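Local structure of Cbm77-rfpl (Ruminococcus flavefaciens, 5FU5) at residues 22-27 with 109-114; 46-51 with 104-109. The protein probably binds plant cell-wall polysaccharides as a family 77 carbohydrate-binding module of the Ruminococcus flavefaciens cellulosome. All blocks are in the same frame, centred on the assembly; numbering follows the deposited sequence.

Contact 1 of 2, residues 22-27 with 109-114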
loop_
_atom_site.group_PDB
_atom_site.type_symbol
_atom_site.label_atom_id
_atom_site.label_comp_id
_atom_site.label_asym_id
_atom_site.label_seq_id
_atom_site.Cartn_x
_atom_site.Cartn_y
_atom_site.Cartn_z
ATOM N N TYR A 22 4.884 -1.426 -8.946
ATOM C CA TYR A 22 4.029 -2.395 -8.278
ATOM C C TYR A 22 3.341 -3.278 -9.282
ATOM O O TYR A 22 2.842 -2.809 -10.292
ATOM C CB TYR A 22 3.012 -1.713 -7.408
ATOM C CG TYR A 22 3.572 -0.774 -6.350
ATOM C CD1 TYR A 22 4.017 -1.269 -5.117
ATOM C CD2 TYR A 22 3.689 0.617 -6.549
ATOM C CE1 TYR A 22 4.524 -0.436 -4.143
ATOM C CE2 TYR A 22 4.192 1.443 -5.579
ATOM C CZ TYR A 22 4.619 0.921 -4.362
ATOM O OH TYR A 22 5.109 1.722 -3.368
ATOM N N THR A 23 3.313 -4.569 -9.019
ATOM C CA THR A 23 2.507 -5.513 -9.787
ATOM C C THR A 23 1.265 -5.810 -8.972
ATOM O O THR A 23 1.345 -6.475 -7.928
ATOM C CB THR A 23 3.287 -6.766 -10.131
ATOM O OG1 THR A 23 4.439 -6.404 -10.913
ATOM C CG2 THR A 23 2.431 -7.735 -10.886
ATOM N N ILE A 24 0.130 -5.265 -9.403
ATOM C CA ILE A 24 -1.111 -5.287 -8.639
ATOM C C ILE A 24 -2.074 -6.262 -9.243
ATOM O O ILE A 24 -2.473 -6.124 -10.406
ATOM C CB ILE A 24 -1.734 -3.832 -8.614
ATOM C CG1 ILE A 24 -0.741 -2.844 -7.985
ATOM C CG2 ILE A 24 -3.035 -3.829 -7.824
ATOM C CD1 ILE A 24 -1.019 -1.389 -8.282
ATOM N N ALA A 25 -2.478 -7.265 -8.444
ATOM C CA ALA A 25 -3.504 -8.219 -8.799
ATOM C C ALA A 25 -4.693 -8.053 -7.865
ATOM O O ALA A 25 -4.628 -8.373 -6.668
ATOM C CB ALA A 25 -2.973 -9.621 -8.721
ATOM N N GLY A 26 -5.766 -7.487 -8.386
ATOM C CA GLY A 26 -6.965 -7.295 -7.597
ATOM C C GLY A 26 -7.942 -6.351 -8.281
ATOM O O GLY A 26 -7.763 -5.999 -9.477
ATOM N N ASN A 27 -8.953 -5.965 -7.517
ATOM C CA ASN A 27 -10.160 -5.338 -7.990
ATOM C C ASN A 27 -10.457 -4.036 -7.294
ATOM O O ASN A 27 -10.309 -3.898 -6.063
ATOM C CB ASN A 27 -11.332 -6.307 -7.769
ATOM C CG ASN A 27 -11.047 -7.619 -8.406
ATOM O OD1 ASN A 27 -10.798 -7.680 -9.612
ATOM N ND2 ASN A 27 -11.023 -8.679 -7.614
ATOM N N PHE A 109 -6.179 2.589 -0.359
ATOM C CA PHE A 109 -6.316 3.789 -1.229
ATOM C C PHE A 109 -5.028 4.391 -1.771
ATOM O O PHE A 109 -5.032 5.076 -2.813
ATOM C CB PHE A 109 -7.125 4.860 -0.500
ATOM C CG PHE A 109 -8.581 4.521 -0.316
ATOM C CD1 PHE A 109 -9.003 3.617 0.655
ATOM C CD2 PHE A 109 -9.570 5.128 -1.063
ATOM C CE1 PHE A 109 -10.326 3.295 0.805
ATOM C CE2 PHE A 109 -10.896 4.837 -0.874
ATOM C CZ PHE A 109 -11.297 3.926 0.059
ATOM N N TYR A 110 -3.913 4.175 -1.101
ATOM C CA TYR A 110 -2.644 4.819 -1.455
ATOM C C TYR A 110 -1.506 3.990 -0.917
ATOM O O TYR A 110 -1.627 3.411 0.173
ATOM C CB TYR A 110 -2.608 6.245 -0.866
ATOM C CG TYR A 110 -1.443 7.130 -1.360
ATOM C CD1 TYR A 110 -1.476 7.750 -2.598
ATOM C CD2 TYR A 110 -0.328 7.332 -0.544
ATOM C CE1 TYR A 110 -0.414 8.539 -2.996
ATOM C CE2 TYR A 110 0.741 8.090 -0.932
ATOM C CZ TYR A 110 0.697 8.709 -2.132
ATOM O OH TYR A 110 1.810 9.469 -2.457
ATOM N N MET A 111 -0.406 3.970 -1.640
ATOM C CA MET A 111 0.787 3.374 -1.096
ATOM C C MET A 111 2.044 4.036 -1.591
ATOM O O MET A 111 2.070 4.663 -2.665
ATOM C CB MET A 111 0.794 1.866 -1.312
ATOM C CG MET A 111 0.849 1.396 -2.727
ATOM S SD MET A 111 0.796 -0.409 -2.898
ATOM C CE MET A 111 0.551 -0.287 -4.653
ATOM N N GLU A 112 3.068 3.991 -0.730
ATOM C CA GLU A 112 4.361 4.573 -1.009
ATOM C C GLU A 112 5.460 3.687 -0.473
ATOM O O GLU A 112 5.315 3.126 0.596
ATOM C CB GLU A 112 4.495 5.965 -0.375
ATOM C CG GLU A 112 5.946 6.344 -0.197
ATOM C CD GLU A 112 6.193 7.781 0.085
ATOM O OE1 GLU A 112 5.270 8.489 0.561
ATOM O OE2 GLU A 112 7.338 8.169 -0.196
ATOM N N TYR A 113 6.547 3.580 -1.224
ATOM C CA TYR A 113 7.756 2.937 -0.748
ATOM C C TYR A 113 8.854 3.980 -0.822
ATOM O O TYR A 113 9.171 4.459 -1.911
ATOM C CB TYR A 113 8.142 1.671 -1.548
ATOM C CG TYR A 113 9.320 1.007 -0.921
ATOM C CD1 TYR A 113 9.183 0.396 0.336
ATOM C CD2 TYR A 113 10.594 1.094 -1.461
ATOM C CE1 TYR A 113 10.271 -0.155 0.982
ATOM C CE2 TYR A 113 11.705 0.553 -0.799
ATOM C CZ TYR A 113 11.499 -0.113 0.430
ATOM O OH TYR A 113 12.565 -0.651 1.106
ATOM N N ALA A 114 9.424 4.321 0.335
ATOM C CA ALA A 114 10.521 5.300 0.467
ATOM C C ALA A 114 11.800 4.525 0.620
ATOM O O ALA A 114 12.032 3.946 1.670
ATOM C CB ALA A 114 10.288 6.208 1.652
#
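Met111 lays its thioether over one face of the Tyr22 ring, a compact case of two strands of one curled sheet, not neighbours in it, joined mainly by side chains. The methyl CE stands 3.6 Å from the ring centroid, 17° off the normal, in a CH-pi contact; its closest ring atom is Tyr22 CG, at 3.5 Å. Met111 SD follows at 4.2 Å from the same centroid, also over the face, making this a Met-aromatic contact. The two side chains run past each other in opposite directions. With chi3 anti at 169°, the extended methionine carries CE toward the CB end of the tyrosine, while Met111 CG lies near Tyr22 CZ.

Purely aliphatic packing adds one touch, tip to tip, where Ile24 CD1 comes within 4.1 Å of Met111 CE.

Tyr22 OH comes 3.2 Å from Tyr113 N at an angle too poor for a hydrogen bond, and also touches Tyr113 CB; the hydroxyl is hydrogen-bonded instead to the backbone O of Tyr8. An alanine in place of Tyr22 would probably leave the Met111 methyl without its aromatic platform and the Tyr8 carbonyl without this partner.

Around this buried site, Phe56 of strand 53-58 meets the Tyr22 ring edge-to-face and also touches Tyr113. Strand 4-11 contributes His10 beside Ile24 and Met111, and strand 62-68 brings Leu66 against Met111, adding to the interior between the two strands.

Contact 2 of 2, residues 46-51 with 104-109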
loop_
_atom_site.group_PDB
_atom_site.type_symbol
_atom_site.label_atom_id
_atom_site.label_comp_id
_atom_site.label_asym_id
_atom_site.label_seq_id
_atom_site.Cartn_x
_atom_site.Cartn_y
_atom_site.Cartn_z
ATOM N N LEU A 46 -8.346 -0.385 -3.860
ATOM C CA LEU A 46 -8.151 -1.802 -4.098
ATOM C C LEU A 46 -8.793 -2.526 -2.885
ATOM O O LEU A 46 -8.430 -2.258 -1.738
ATOM C CB LEU A 46 -6.679 -2.113 -4.207
ATOM C CG LEU A 46 -6.319 -3.535 -4.652
ATOM C CD1 LEU A 46 -6.515 -3.632 -6.160
ATOM C CD2 LEU A 46 -4.890 -3.867 -4.243
ATOM N N LYS A 47 -9.769 -3.364 -3.182
ATOM C CA LYS A 47 -10.402 -4.185 -2.140
ATOM C C LYS A 47 -9.374 -5.216 -1.679
ATOM O O LYS A 47 -8.693 -5.822 -2.504
ATOM C CB LYS A 47 -11.656 -4.858 -2.677
ATOM C CG LYS A 47 -12.754 -3.883 -3.136
ATOM C CD LYS A 47 -14.029 -4.580 -3.612
ATOM C CE LYS A 47 -13.849 -5.312 -4.906
ATOM N NZ LYS A 47 -15.117 -5.870 -5.475
ATOM N N MET A 48 -9.241 -5.398 -0.357
ATOM C CA MET A 48 -8.329 -6.440 0.136
ATOM C C MET A 48 -9.091 -7.746 0.212
ATOM O O MET A 48 -9.802 -7.986 1.168
ATOM C CB MET A 48 -7.677 -6.057 1.446
ATOM C CG MET A 48 -6.941 -4.739 1.388
ATOM S SD MET A 48 -5.320 -4.751 0.587
ATOM C CE MET A 48 -5.509 -5.631 -0.930
ATOM N N GLU A 49 -8.970 -8.556 -0.845
ATOM C CA GLU A 49 -9.704 -9.813 -0.951
ATOM C C GLU A 49 -8.762 -11.003 -0.907
ATOM O O GLU A 49 -7.531 -10.870 -0.976
ATOM C CB GLU A 49 -10.525 -9.839 -2.242
ATOM C CG GLU A 49 -11.506 -8.662 -2.407
ATOM C CD GLU A 49 -12.114 -8.585 -3.796
ATOM O OE1 GLU A 49 -11.413 -8.147 -4.700
ATOM O OE2 GLU A 49 -13.270 -8.953 -3.997
ATOM N N THR A 50 -9.364 -12.193 -0.828
ATOM C CA THR A 50 -8.554 -13.404 -0.688
ATOM C C THR A 50 -7.458 -13.549 -1.730
ATOM O O THR A 50 -6.342 -13.923 -1.410
ATOM C CB THR A 50 -9.459 -14.653 -0.691
ATOM O OG1 THR A 50 -10.565 -14.415 0.190
ATOM C CG2 THR A 50 -8.713 -15.862 -0.226
ATOM N N ALA A 51 -7.780 -13.206 -2.979
ATOM C CA ALA A 51 -6.863 -13.428 -4.092
ATOM C C ALA A 51 -6.004 -12.207 -4.413
ATOM O O ALA A 51 -5.222 -12.212 -5.376
ATOM C CB ALA A 51 -7.664 -13.849 -5.304
ATOM N N ASP A 104 -7.254 -9.018 7.221
ATOM C CA ASP A 104 -8.700 -8.946 7.429
ATOM C C ASP A 104 -9.290 -7.991 6.398
ATOM O O ASP A 104 -8.570 -7.396 5.613
ATOM C CB ASP A 104 -9.043 -8.559 8.867
ATOM C CG ASP A 104 -8.505 -9.553 9.877
ATOM O OD1 ASP A 104 -8.370 -10.777 9.593
ATOM O OD2 ASP A 104 -8.180 -9.095 10.981
ATOM N N ALA A 105 -10.605 -7.885 6.386
ATOM C CA ALA A 105 -11.283 -7.087 5.410
ATOM C C ALA A 105 -10.960 -5.615 5.655
ATOM O O ALA A 105 -10.975 -5.108 6.801
ATOM C CB ALA A 105 -12.772 -7.328 5.464
ATOM N N CYS A 106 -10.612 -4.965 4.546
ATOM C CA CYS A 106 -10.378 -3.504 4.494
ATOM C C CYS A 106 -10.043 -3.106 3.049
ATOM O O CYS A 106 -10.056 -3.943 2.131
ATOM C CB CYS A 106 -9.258 -3.047 5.433
ATOM S SG CYS A 106 -7.695 -3.889 5.140
ATOM N N ASN A 107 -9.785 -1.815 2.873
ATOM C CA ASN A 107 -9.779 -1.219 1.519
ATOM C C ASN A 107 -8.649 -0.187 1.393
ATOM O O ASN A 107 -8.568 0.749 2.166
ATOM C CB ASN A 107 -11.163 -0.607 1.247
ATOM C CG ASN A 107 -12.231 -1.678 1.211
ATOM O OD1 ASN A 107 -12.274 -2.489 0.282
ATOM N ND2 ASN A 107 -13.013 -1.762 2.269
ATOM N N LEU A 108 -7.762 -0.451 0.426
ATOM C CA LEU A 108 -6.491 0.231 0.253
ATOM C C LEU A 108 -6.589 1.393 -0.773
ATOM O O LEU A 108 -6.993 1.159 -1.916
ATOM C CB LEU A 108 -5.437 -0.775 -0.190
ATOM C CG LEU A 108 -3.999 -0.255 -0.446
ATOM C CD1 LEU A 108 -3.395 0.349 0.818
ATOM C CD2 LEU A 108 -3.129 -1.317 -1.052
ATOM N N PHE A 109 -6.179 2.589 -0.359
ATOM C CA PHE A 109 -6.316 3.789 -1.229
ATOM C C PHE A 109 -5.028 4.391 -1.771
ATOM O O PHE A 109 -5.032 5.076 -2.813
ATOM C CB PHE A 109 -7.125 4.860 -0.500
ATOM C CG PHE A 109 -8.581 4.521 -0.316
ATOM C CD1 PHE A 109 -9.003 3.617 0.655
ATOM C CD2 PHE A 109 -9.570 5.128 -1.063
ATOM C CE1 PHE A 109 -10.326 3.295 0.805
ATOM C CE2 PHE A 109 -10.896 4.837 -0.874
ATOM C CZ PHE A 109 -11.297 3.926 0.059
HETATM O O HOH W 1 -11.856 -6.634 2.307
#
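Met48 packs beside Cys106 and Leu108 where an antiparallel strand pair frays into loops, and its side chain illustrates how such an end is closed. CB lies 3.3 Å from Cys106 O, the same carbonyl that accepts the backbone N-H of Met48. CG, anti to its own carbonyl carbon (chi1 -56°), stays close to that oxygen and meets Cys106 SG at 3.9 Å. A bend at chi2 of -78° then turns SD toward Leu108, whose CB it reaches at 4.1 Å, the two side chains crossing obliquely. Beyond SD, a second bend, at chi3, brings Met48 CE back to 3.8 Å from Leu46 CD2, in its own segment.

The backbone supplies the frame. Leu46 and Leu108 form a hydrogen-bonded antiparallel pair with two reciprocal bonds, Leu46 N to Leu108 O at 2.8 Å and Leu108 N to Leu46 O at 2.9 Å. Met48 N to Cys106 O, at 3.0 Å, continues the ladder, and past it a water bridges the two segments, donating to Met48 O and accepting from Cys106 N.

Lys47 and Asn107, a non-hydrogen-bonded pair, extend side by side from the other face of the sheet. Asn107 OD1 lies 3.5 Å from Lys47 CA and also touches Lys47 CG, whereas Asn107 ND2 bonds to Glu70. Lys47 NZ has a long salt bridge to Glu49 OE2.

Strand 107-116 is flanked here by strand 40-47 and strand 62-68. Leu108 packs on Leu66 and Phe68 of the latter, while Leu46 rests on Ile24 of strand 23-29.

Overall arrangement
Both contacts draw on strand 107-116 but use different parts of it. The centre of contact 1 lies about 5 Å from the centre of the chain, and the contact joins sheet elements that are not direct neighbours, through aromatic, sulfur and aliphatic packing. Contact 2, centred about 10 Å out, joins adjacent strands edge to edge by backbone bonds; its apolar side chains are buried, while Lys47 and Glu49 are partly exposed. Strand 40-47 lies between strands 23-29 and 107-116 in the sheet, and the contacts meet there: Asn27 probably bonds through O to Lys47 N and through ND2 to Glu49 OE1, and Leu46 CD1 packs against Gly26 and Asn27.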